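Local coordinates for diaminopimelate decarboxylase (PDB 4XG1), which probably decarboxylates meso-diaminopimelate to L-lysine with pyridoxal 5'-phosphate as cofactor, the last step of lysine biosynthesis, at residues B[80-83]-B[84-88]; B[125-128]-B[129-132]; B[187-190]-B[191-194]; B[256-259]-B[260-264]. All coordinates share one frame; numbering follows the deposited sequence.

Interaction 1 of 4, residues B[80-83]-B[84-88]. With LLP ((2S)-2-amino-6-[[3-hydroxy-2-methyl-5-(phosphonooxymethyl)pyridin-4-yl]methylideneamino]hexanoic acid), chain T.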
loop_
_atom_site.group_PDB
_atom_site.type_symbol
_atom_site.label_atom_id
_atom_site.label_comp_id
_atom_site.label_asym_id
_atom_site.label_seq_id
_atom_site.Cartn_x
_atom_site.Cartn_y
_atom_site.Cartn_z
ATOM N N ASP B 80 -4.682 2.447 20.876
ATOM C CA ASP B 80 -3.247 2.550 20.633
ATOM C C ASP B 80 -3.085 3.174 19.241
ATOM O O ASP B 80 -3.651 2.672 18.278
ATOM C CB ASP B 80 -2.642 1.148 20.705
ATOM C CG ASP B 80 -1.179 1.119 20.348
ATOM O OD1 ASP B 80 -0.450 2.087 20.690
ATOM O OD2 ASP B 80 -0.760 0.099 19.723
ATOM N N ILE B 81 -2.334 4.254 19.159
ATOM C CA ILE B 81 -2.213 5.011 17.959
ATOM C C ILE B 81 -0.762 5.119 17.590
ATOM O O ILE B 81 0.113 4.962 18.449
ATOM C CB ILE B 81 -2.756 6.457 18.090
ATOM C CG1 ILE B 81 -1.864 7.313 18.988
ATOM C CG2 ILE B 81 -4.203 6.454 18.569
ATOM C CD1 ILE B 81 -2.313 8.748 19.081
ATOM N N VAL B 82 -0.498 5.411 16.309
ATOM C CA VAL B 82 0.862 5.596 15.820
ATOM C C VAL B 82 1.102 6.873 15.063
ATOM O O VAL B 82 2.199 7.066 14.533
ATOM C CB VAL B 82 1.315 4.419 14.923
ATOM C CG1 VAL B 82 1.301 3.131 15.742
ATOM C CG2 VAL B 82 0.406 4.281 13.711
ATOM N N SER B 83 0.135 7.774 15.039
ATOM C CA SER B 83 0.312 9.030 14.311
ATOM C C SER B 83 -0.688 10.034 14.773
ATOM O O SER B 83 -1.687 9.676 15.390
ATOM C CB SER B 83 0.143 8.826 12.798
ATOM O OG SER B 83 -1.192 8.500 12.473
ATOM N N VAL B 84 -0.451 11.286 14.433
ATOM C CA VAL B 84 -1.422 12.313 14.701
ATOM C C VAL B 84 -2.695 12.094 13.878
ATOM O O VAL B 84 -3.774 12.469 14.269
ATOM C CB VAL B 84 -0.835 13.733 14.448
ATOM C CG1 VAL B 84 -0.411 13.927 12.990
ATOM C CG2 VAL B 84 -1.869 14.806 14.833
ATOM N N GLY B 85 -2.561 11.503 12.714
ATOM C CA GLY B 85 -3.718 11.151 11.910
ATOM C C GLY B 85 -4.603 10.241 12.713
ATOM O O GLY B 85 -5.836 10.398 12.708
ATOM N N GLU B 86 -3.989 9.265 13.402
ATOM C CA GLU B 86 -4.769 8.308 14.200
ATOM C C GLU B 86 -5.339 8.980 15.420
ATOM O O GLU B 86 -6.458 8.684 15.815
ATOM C CB GLU B 86 -3.968 7.049 14.551
ATOM C CG GLU B 86 -3.733 6.170 13.321
ATOM C CD GLU B 86 -3.181 4.791 13.629
ATOM O OE1 GLU B 86 -2.742 4.558 14.781
ATOM O OE2 GLU B 86 -3.179 3.920 12.725
ATOM N N LEU B 87 -4.578 9.878 16.009
ATOM C CA LEU B 87 -5.066 10.641 17.142
ATOM C C LEU B 87 -6.360 11.356 16.767
ATOM O O LEU B 87 -7.357 11.255 17.487
ATOM C CB LEU B 87 -4.026 11.668 17.592
ATOM C CG LEU B 87 -4.468 12.706 18.639
ATOM C CD1 LEU B 87 -4.918 12.042 19.924
ATOM C CD2 LEU B 87 -3.355 13.688 18.934
ATOM N N MET B 88 -6.340 12.054 15.631
ATOM C CA MET B 88 -7.525 12.820 15.182
ATOM C C MET B 88 -8.673 11.916 14.805
ATOM O O MET B 88 -9.824 12.253 15.032
ATOM C CB MET B 88 -7.162 13.752 14.025
ATOM C CG MET B 88 -6.125 14.825 14.410
ATOM S SD MET B 88 -6.599 15.692 15.939
ATOM C CE MET B 88 -5.017 15.916 16.742
HETATM N N1 LLP T . 1.026 -2.478 19.069
HETATM C C2 LLP T . 2.097 -2.132 18.346
HETATM C "C2'" LLP T . 3.153 -1.256 18.970
HETATM C C3 LLP T . 2.176 -2.609 16.952
HETATM O O3 LLP T . 3.253 -2.311 16.189
HETATM C C4 LLP T . 1.105 -3.458 16.420
HETATM C "C4'" LLP T . 1.112 -4.020 15.033
HETATM C C5 LLP T . -0.024 -3.772 17.319
HETATM C C6 LLP T . 0.000 -3.239 18.600
HETATM C "C5'" LLP T . -1.196 -4.612 16.891
HETATM O OP4 LLP T . -0.839 -5.884 16.518
HETATM P P LLP T . -1.896 -7.012 16.095
HETATM O OP1 LLP T . -2.809 -6.304 15.104
HETATM O OP2 LLP T . -1.089 -8.236 15.602
HETATM O OP3 LLP T . -2.549 -7.552 17.381
HETATM N N LLP T . 0.419 -5.199 8.010
HETATM C CA LLP T . 0.667 -6.500 8.755
HETATM C CB LLP T . 0.381 -6.346 10.244
HETATM C CG LLP T . 1.576 -6.051 11.132
HETATM C CD LLP T . 1.321 -4.902 12.081
HETATM C CE LLP T . 2.470 -4.787 13.100
HETATM N NZ LLP T . 2.309 -3.853 14.232
HETATM C C LLP T . -0.289 -7.545 8.234
HETATM O O LLP T . -1.159 -7.268 7.426
HETATM O OXT LLP T . -0.253 -8.707 8.603
HETATM O O HOH W 1 -2.534 1.924 15.860
#

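Interaction 2 of 4, residues B[125-128]-B[129-132]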
loop_
_atom_site.group_PDB
_atom_site.type_symbol
_atom_site.label_atom_id
_atom_site.label_comp_id
_atom_site.label_asym_id
_atom_site.label_seq_id
_atom_site.Cartn_x
_atom_site.Cartn_y
_atom_site.Cartn_z
ATOM N N VAL B 125 7.816 4.956 24.230
ATOM C CA VAL B 125 9.047 5.456 23.610
ATOM C C VAL B 125 9.961 4.331 23.107
ATOM O O VAL B 125 10.139 3.302 23.773
ATOM C CB VAL B 125 9.854 6.347 24.590
ATOM C CG1 VAL B 125 11.171 6.823 23.986
ATOM C CG2 VAL B 125 9.033 7.542 25.010
ATOM N N GLU B 126 10.583 4.585 21.956
ATOM C CA GLU B 126 11.354 3.583 21.209
ATOM C C GLU B 126 12.823 3.951 20.970
ATOM O O GLU B 126 13.579 3.150 20.485
ATOM C CB GLU B 126 10.692 3.379 19.833
ATOM C CG GLU B 126 9.221 2.982 19.954
ATOM C CD GLU B 126 8.821 1.778 19.107
ATOM O OE1 GLU B 126 9.730 1.034 18.682
ATOM O OE2 GLU B 126 7.589 1.589 18.892
ATOM N N SER B 127 13.225 5.164 21.309
ATOM C CA SER B 127 14.614 5.494 21.235
ATOM C C SER B 127 14.979 6.517 22.287
ATOM O O SER B 127 14.100 7.152 22.900
ATOM C CB SER B 127 14.962 6.019 19.867
ATOM O OG SER B 127 14.524 7.359 19.730
ATOM N N ILE B 128 16.283 6.671 22.479
ATOM C CA ILE B 128 16.821 7.629 23.407
ATOM C C ILE B 128 16.602 9.005 22.823
ATOM O O ILE B 128 16.063 9.894 23.511
ATOM C CB ILE B 128 18.323 7.396 23.652
ATOM C CG1 ILE B 128 18.530 6.127 24.474
ATOM C CG2 ILE B 128 18.924 8.571 24.399
ATOM C CD1 ILE B 128 19.967 5.597 24.413
ATOM N N SER B 129 16.997 9.177 21.561
ATOM C CA SER B 129 16.738 10.435 20.865
ATOM C C SER B 129 15.314 10.924 21.079
ATOM O O SER B 129 15.076 12.122 21.194
ATOM C CB SER B 129 16.964 10.286 19.392
ATOM O OG SER B 129 18.229 10.763 19.010
ATOM N N GLU B 130 14.367 9.988 21.147
ATOM C CA GLU B 130 12.941 10.326 21.219
ATOM C C GLU B 130 12.583 10.893 22.590
ATOM O O GLU B 130 11.796 11.840 22.676
ATOM C CB GLU B 130 12.055 9.098 20.900
ATOM C CG GLU B 130 10.545 9.354 20.912
ATOM C CD GLU B 130 9.709 8.072 20.972
ATOM O OE1 GLU B 130 10.199 6.965 20.575
ATOM O OE2 GLU B 130 8.520 8.159 21.340
ATOM N N LEU B 131 13.154 10.302 23.647
ATOM C CA LEU B 131 13.047 10.867 24.989
ATOM C C LEU B 131 13.394 12.352 24.986
ATOM O O LEU B 131 12.670 13.149 25.527
ATOM C CB LEU B 131 13.949 10.154 25.969
ATOM C CG LEU B 131 13.514 8.791 26.460
ATOM C CD1 LEU B 131 14.622 8.230 27.321
ATOM C CD2 LEU B 131 12.243 8.785 27.252
ATOM N N TYR B 132 14.505 12.718 24.385
ATOM C CA TYR B 132 14.925 14.116 24.411
ATOM C C TYR B 132 13.927 14.969 23.671
ATOM O O TYR B 132 13.658 16.098 24.066
ATOM C CB TYR B 132 16.353 14.292 23.842
ATOM C CG TYR B 132 17.426 13.651 24.737
ATOM C CD1 TYR B 132 17.607 14.082 26.060
ATOM C CD2 TYR B 132 18.232 12.600 24.279
ATOM C CE1 TYR B 132 18.552 13.493 26.892
ATOM C CE2 TYR B 132 19.183 12.005 25.110
ATOM C CZ TYR B 132 19.331 12.456 26.415
ATOM O OH TYR B 132 20.271 11.894 27.237
HETATM O O HOH W 2 11.967 6.659 18.664
#

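Interaction 3 of 4, residues B[187-190]-B[191-194]. With K (potassium ion), chain O.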
loop_
_atom_site.group_PDB
_atom_site.type_symbol
_atom_site.label_atom_id
_atom_site.label_comp_id
_atom_site.label_asym_id
_atom_site.label_seq_id
_atom_site.Cartn_x
_atom_site.Cartn_y
_atom_site.Cartn_z
ATOM N N SER B 187 14.065 9.319 34.104
ATOM C CA SER B 187 13.874 9.825 35.476
ATOM C C SER B 187 14.572 11.181 35.619
ATOM O O SER B 187 13.988 12.136 36.099
ATOM C CB SER B 187 14.414 8.858 36.521
ATOM O OG SER B 187 15.808 8.991 36.554
ATOM N N ASP B 188 15.801 11.275 35.135
ATOM C CA ASP B 188 16.553 12.531 35.180
ATOM C C ASP B 188 15.931 13.648 34.368
ATOM O O ASP B 188 16.326 14.809 34.505
ATOM C CB ASP B 188 18.000 12.330 34.689
ATOM C CG ASP B 188 18.858 11.520 35.671
ATOM O OD1 ASP B 188 18.452 11.349 36.858
ATOM O OD2 ASP B 188 19.947 11.062 35.228
ATOM N N LEU B 189 15.015 13.322 33.473
ATOM C CA LEU B 189 14.419 14.360 32.665
ATOM C C LEU B 189 13.196 14.879 33.375
ATOM O O LEU B 189 12.381 14.106 33.962
ATOM C CB LEU B 189 14.125 13.869 31.255
ATOM C CG LEU B 189 15.414 13.632 30.459
ATOM C CD1 LEU B 189 15.142 12.690 29.293
ATOM C CD2 LEU B 189 16.032 14.934 29.986
ATOM N N GLU B 190 13.106 16.206 33.294
ATOM C CA GLU B 190 12.281 17.006 34.185
ATOM C C GLU B 190 10.868 17.015 33.721
ATOM O O GLU B 190 9.948 16.925 34.523
ATOM C CB GLU B 190 12.761 18.441 34.191
ATOM C CG GLU B 190 12.465 19.218 35.457
ATOM C CD GLU B 190 12.846 20.685 35.290
ATOM O OE1 GLU B 190 13.661 21.001 34.385
ATOM O OE2 GLU B 190 12.327 21.522 36.056
ATOM N N PHE B 191 10.709 17.129 32.396
ATOM C CA PHE B 191 9.400 17.241 31.764
ATOM C C PHE B 191 8.828 15.911 31.271
ATOM O O PHE B 191 7.801 15.894 30.586
ATOM C CB PHE B 191 9.472 18.321 30.691
ATOM C CG PHE B 191 9.638 19.688 31.280
ATOM C CD1 PHE B 191 8.540 20.339 31.838
ATOM C CD2 PHE B 191 10.891 20.284 31.378
ATOM C CE1 PHE B 191 8.684 21.583 32.417
ATOM C CE2 PHE B 191 11.040 21.530 31.962
ATOM C CZ PHE B 191 9.933 22.182 32.479
ATOM N N LEU B 192 9.447 14.804 31.700
ATOM C CA LEU B 192 8.893 13.477 31.495
ATOM C C LEU B 192 8.470 12.906 32.788
ATOM O O LEU B 192 9.030 13.241 33.811
ATOM C CB LEU B 192 9.939 12.549 30.893
ATOM C CG LEU B 192 10.681 13.037 29.654
ATOM C CD1 LEU B 192 11.561 11.917 29.123
ATOM C CD2 LEU B 192 9.734 13.534 28.570
ATOM N N GLU B 193 7.543 11.970 32.749
ATOM C CA GLU B 193 7.087 11.335 33.922
ATOM C C GLU B 193 6.859 9.867 33.626
ATOM O O GLU B 193 5.892 9.477 32.962
ATOM C CB GLU B 193 5.807 11.987 34.425
ATOM C CG GLU B 193 5.291 11.365 35.722
ATOM C CD GLU B 193 3.980 11.958 36.208
ATOM O OE1 GLU B 193 3.619 13.079 35.771
ATOM O OE2 GLU B 193 3.331 11.311 37.051
ATOM N N ILE B 194 7.698 9.036 34.211
ATOM C CA ILE B 194 7.627 7.612 33.993
ATOM C C ILE B 194 6.332 7.031 34.536
ATOM O O ILE B 194 6.067 7.099 35.734
ATOM C CB ILE B 194 8.832 6.927 34.638
ATOM C CG1 ILE B 194 10.118 7.398 33.944
ATOM C CG2 ILE B 194 8.687 5.421 34.554
ATOM C CD1 ILE B 194 11.410 7.189 34.725
HETATM K K K O . 10.922 11.861 35.608
HETATM O O HOH W 3 9.487 9.907 36.673
#

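Interaction 4 of 4, residues B[256-259]-B[260-264]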
loop_
_atom_site.group_PDB
_atom_site.type_symbol
_atom_site.label_atom_id
_atom_site.label_comp_id
_atom_site.label_asym_id
_atom_site.label_seq_id
_atom_site.Cartn_x
_atom_site.Cartn_y
_atom_site.Cartn_z
ATOM N N TYR B 256 -5.640 -16.614 26.146
ATOM C CA TYR B 256 -4.465 -15.768 26.178
ATOM C C TYR B 256 -4.466 -14.887 27.384
ATOM O O TYR B 256 -3.422 -14.726 28.050
ATOM C CB TYR B 256 -4.427 -14.920 24.885
ATOM C CG TYR B 256 -3.748 -13.553 24.922
ATOM C CD1 TYR B 256 -2.395 -13.427 24.711
ATOM C CD2 TYR B 256 -4.472 -12.388 25.098
ATOM C CE1 TYR B 256 -1.770 -12.161 24.675
ATOM C CE2 TYR B 256 -3.843 -11.135 25.085
ATOM C CZ TYR B 256 -2.496 -11.029 24.851
ATOM O OH TYR B 256 -1.858 -9.792 24.814
ATOM N N MET B 257 -5.612 -14.275 27.663
ATOM C CA MET B 257 -5.714 -13.360 28.799
ATOM C C MET B 257 -5.582 -14.080 30.173
ATOM O O MET B 257 -4.792 -13.674 31.022
ATOM C CB MET B 257 -7.037 -12.649 28.757
ATOM C CG MET B 257 -7.142 -11.524 29.724
ATOM S SD MET B 257 -6.133 -10.098 29.401
ATOM C CE MET B 257 -6.793 -9.695 27.760
ATOM N N THR B 258 -6.312 -15.167 30.348
ATOM C CA THR B 258 -6.279 -15.947 31.587
ATOM C C THR B 258 -4.860 -16.366 31.947
ATOM O O THR B 258 -4.419 -16.152 33.089
ATOM C CB THR B 258 -7.127 -17.243 31.476
ATOM O OG1 THR B 258 -8.390 -16.958 30.856
ATOM C CG2 THR B 258 -7.390 -17.779 32.817
ATOM N N ALA B 259 -4.126 -16.908 30.974
ATOM C CA ALA B 259 -2.715 -17.210 31.226
ATOM C C ALA B 259 -1.962 -15.969 31.745
ATOM O O ALA B 259 -1.175 -16.036 32.723
ATOM C CB ALA B 259 -2.064 -17.749 29.976
ATOM N N ILE B 260 -2.211 -14.830 31.128
ATOM C CA ILE B 260 -1.498 -13.626 31.527
ATOM C C ILE B 260 -1.910 -13.191 32.923
ATOM O O ILE B 260 -1.076 -12.659 33.702
ATOM C CB ILE B 260 -1.693 -12.495 30.485
ATOM C CG1 ILE B 260 -0.835 -12.770 29.257
ATOM C CG2 ILE B 260 -1.291 -11.131 31.045
ATOM C CD1 ILE B 260 -1.204 -11.959 28.036
ATOM N N ILE B 261 -3.190 -13.378 33.222
ATOM C CA ILE B 261 -3.748 -12.938 34.500
ATOM C C ILE B 261 -3.279 -13.864 35.614
ATOM O O ILE B 261 -2.740 -13.379 36.620
ATOM C CB ILE B 261 -5.279 -12.949 34.455
ATOM C CG1 ILE B 261 -5.697 -12.028 33.326
ATOM C CG2 ILE B 261 -5.881 -12.612 35.829
ATOM C CD1 ILE B 261 -6.212 -10.691 33.773
ATOM N N ASN B 262 -3.426 -15.173 35.387
ATOM C CA ASN B 262 -2.876 -16.191 36.287
ATOM C C ASN B 262 -1.433 -15.797 36.632
ATOM O O ASN B 262 -1.095 -15.637 37.828
ATOM C CB ASN B 262 -2.938 -17.609 35.700
ATOM C CG ASN B 262 -4.369 -18.111 35.482
ATOM O OD1 ASN B 262 -5.316 -17.562 36.031
ATOM N ND2 ASN B 262 -4.523 -19.168 34.681
ATOM N N ARG B 263 -0.603 -15.537 35.616
ATOM C CA ARG B 263 0.816 -15.085 35.896
ATOM C C ARG B 263 0.954 -13.825 36.747
ATOM O O ARG B 263 2.036 -13.529 37.285
ATOM C CB ARG B 263 1.661 -14.874 34.613
ATOM C CG ARG B 263 2.598 -15.996 34.221
ATOM C CD ARG B 263 3.543 -16.481 35.324
ATOM N NE ARG B 263 4.607 -15.542 35.677
ATOM C CZ ARG B 263 4.887 -15.023 36.881
ATOM N NH1 ARG B 263 4.182 -15.321 37.968
ATOM N NH2 ARG B 263 5.919 -14.176 37.008
ATOM N N MET B 264 -0.111 -13.044 36.827
ATOM C CA MET B 264 -0.143 -11.816 37.658
ATOM C C MET B 264 -0.431 -12.130 39.116
ATOM O O MET B 264 -0.452 -11.212 39.961
ATOM C CB MET B 264 -1.228 -10.857 37.191
ATOM C CG MET B 264 -0.934 -10.157 35.894
ATOM S SD MET B 264 0.766 -9.532 35.747
ATOM C CE MET B 264 0.765 -7.906 36.469
#

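Interaction 1 of 4, residues B[80-83]-B[84-88]
Ser83 is the N-cap of helix 84-92, and Glu86 is tied to it and to the strand end before it. Ser83 OG accepts from Glu86 N at 3.0 Å. Ser83 OG sits between the serine's own backbone N and carbonyl carbon (chi1 68°), which brings it to the amide of Glu86. OG is also hydrogen-bonded to the backbone O of Asn385 of the second subunit. The extended Glu86 side chain reaches back to the end of strand 78-81. Its OE1 takes Val82 N at 2.8 Å, from above the carboxylate plane, and a water at 2.9 Å that also donates to Asp80 O. This is a strand-to-helix junction of the TIM barrel, at the strand end that faces the cofactor. With an alanine here instead of Glu86, Val82 N and the bridging water would probably lose their acceptor, and the strand end would be less firmly held. Ile81 CD1 packs on Leu87 CB at 3.7 Å, beside strand 100-102. Asp80 points away from the helix. Its OD2 comes 3.2 Å from N1 of the LLP pyridine ring, near Glu274, while OD1 is hydrogen-bonded to Ser103.

Interaction 2 of 4, residues B[125-128]-B[129-132]
Glu130 OE1 is gripped by two donors. Glu126 N reaches it at 2.8 Å with a fairly straight bond (166°), arriving 43° out of the carboxylate plane. A water donates to the same oxygen at 2.6 Å. That water also accepts from Ser127 OG at 2.9 Å. Ser127 OG in turn accepts from Glu130 N at 3.0 Å, so the serine, the water and the glutamate close a ring of bonds. The Glu130 chain leaves with CG opposite the backbone N (chi1 -178°) and stays extended, which carries the carboxylate back past Val125. Val125 CG1 lies 3.5 Å from OE1, and OE2 forms a salt bridge with Lys107. A leucine in its place would probably leave Glu126 N and the water without an acceptor and Lys107 without its charge partner. Val125 CG1 also meets Leu131 CG at 3.9 Å, the two side chains crossing at about a right angle. Farther out, Ile128 CG2 lies 3.5 Å from Tyr132 CE2, the two running side by side. The end of Glu126 turns away from the helix to a salt bridge with Arg150, and Glu126 O is hydrogen-bonded to Lys294 NZ of the second subunit. The whole is an N-capped strand-to-helix junction of the TIM barrel, in which Ser127 caps helix 128-140 just after strand 122-125.

Interaction 3 of 4, residues B[187-190]-B[191-194]
Leu189 lies alongside Leu192, both pointing the same way, with their CD1 atoms 3.7 Å apart. Both touch Asn135 of helix 128-140, and Leu192 also packs on Ile134. Ile194, on the strand, reaches back to the helix end. Its CG1 sits opposite the carbonyl carbon (chi1 -64°), and CD1 comes to 3.5 Å from Ser187 N. Glu190 runs beside its neighbour Phe191, with OE1 3.6 Å from ring atom CE2 and the carboxylate turned 42° from the ring plane. The chain between is folded round a potassium ion. Three backbone carbonyl oxygens bind it: Ser187 O at 3.1 Å, Leu189 O at 3.1 Å and Leu192 O at 3.0 Å. A water at 2.6 Å is the fourth ligand among this group, and it accepts from Ile194 N. The ion probably offsets the partial negative charge of carbonyls drawn together from the helix end, the turn and the strand start. It would also explain how Leu189 O and Leu192 O can sit close together. The arrangement is a helix-to-strand turn of the TIM barrel, leading from helix 179-188 to strand 192-198 round a carbonyl-lined potassium site, away from the active site.

Interaction 4 of 4, residues B[256-259]-B[260-264]
The Tyr256 ring carries Ile260 CD1 over one face. CD1 stands 3.7 Å from the ring centroid and 23° off the ring normal, a CH-pi contact shifted toward CE1, which is the nearest ring atom at 3.4 Å. Ile260 gets there with CG1 beside its own backbone N and opposite the carbonyl carbon (chi1 -76°); the extended chain then carries CD1 back toward the N-terminal side of the helix, over the ring. The Tyr256 ring also makes an edge-to-face contact with Phe211 of helix 209-227. Tyr256 and Ile260 are one turn apart on helix 253-262. This helix belongs to the beta-alpha-beta unit that runs from strand 234-236 to strand 270-273 in the TIM barrel. Its inner side packs on the sheet: Tyr256 and Met257 touch Phe273, and Ile260 touches Leu271. Met257 CG meets Ile261 CG1 at 3.9 Å, the two crossing at a slant, and Met257 also packs on helix 35-49. On the exposed side, Thr258 CG2 lies beside the Asn262 amide, 3.7 Å from ND2, while Thr258 OG1 is hydrogen-bonded to Ala254 O. The backbone follows the usual i to i+4 pattern. Ile261 N to Met257 O and Asn262 N to Thr258 O are both 2.7 Å, whereas Ile260 N to Tyr256 O is weak. Arg263 N bonds to Ala259 O at 3.0 Å, and its side chain leads away to a salt bridge with Asp216.

All four contacts lie in the TIM barrel, in series along the chain. Interactions 1 and 2 are matching serine-capped strand-to-helix junctions with centres about 18 Å apart, and both touch the second subunit. Interaction 1 meets the pyridine ring of LLP directly, and in interaction 2 the Glu126 side chain is near LLP, nearest atoms about 5 Å apart. Interactions 2 and 3 are in contact: Leu131 CD2 packs on Leu192 CD1 at 3.7 Å, and the backbone O of Leu192 binds the potassium ion. Interaction 4 stands apart, its centre about 29 Å from that of interaction 1, yet the nearest atoms of the Tyr256 side chain and LLP are about 8 Å apart. Interaction 3 is remote from the annotated sites.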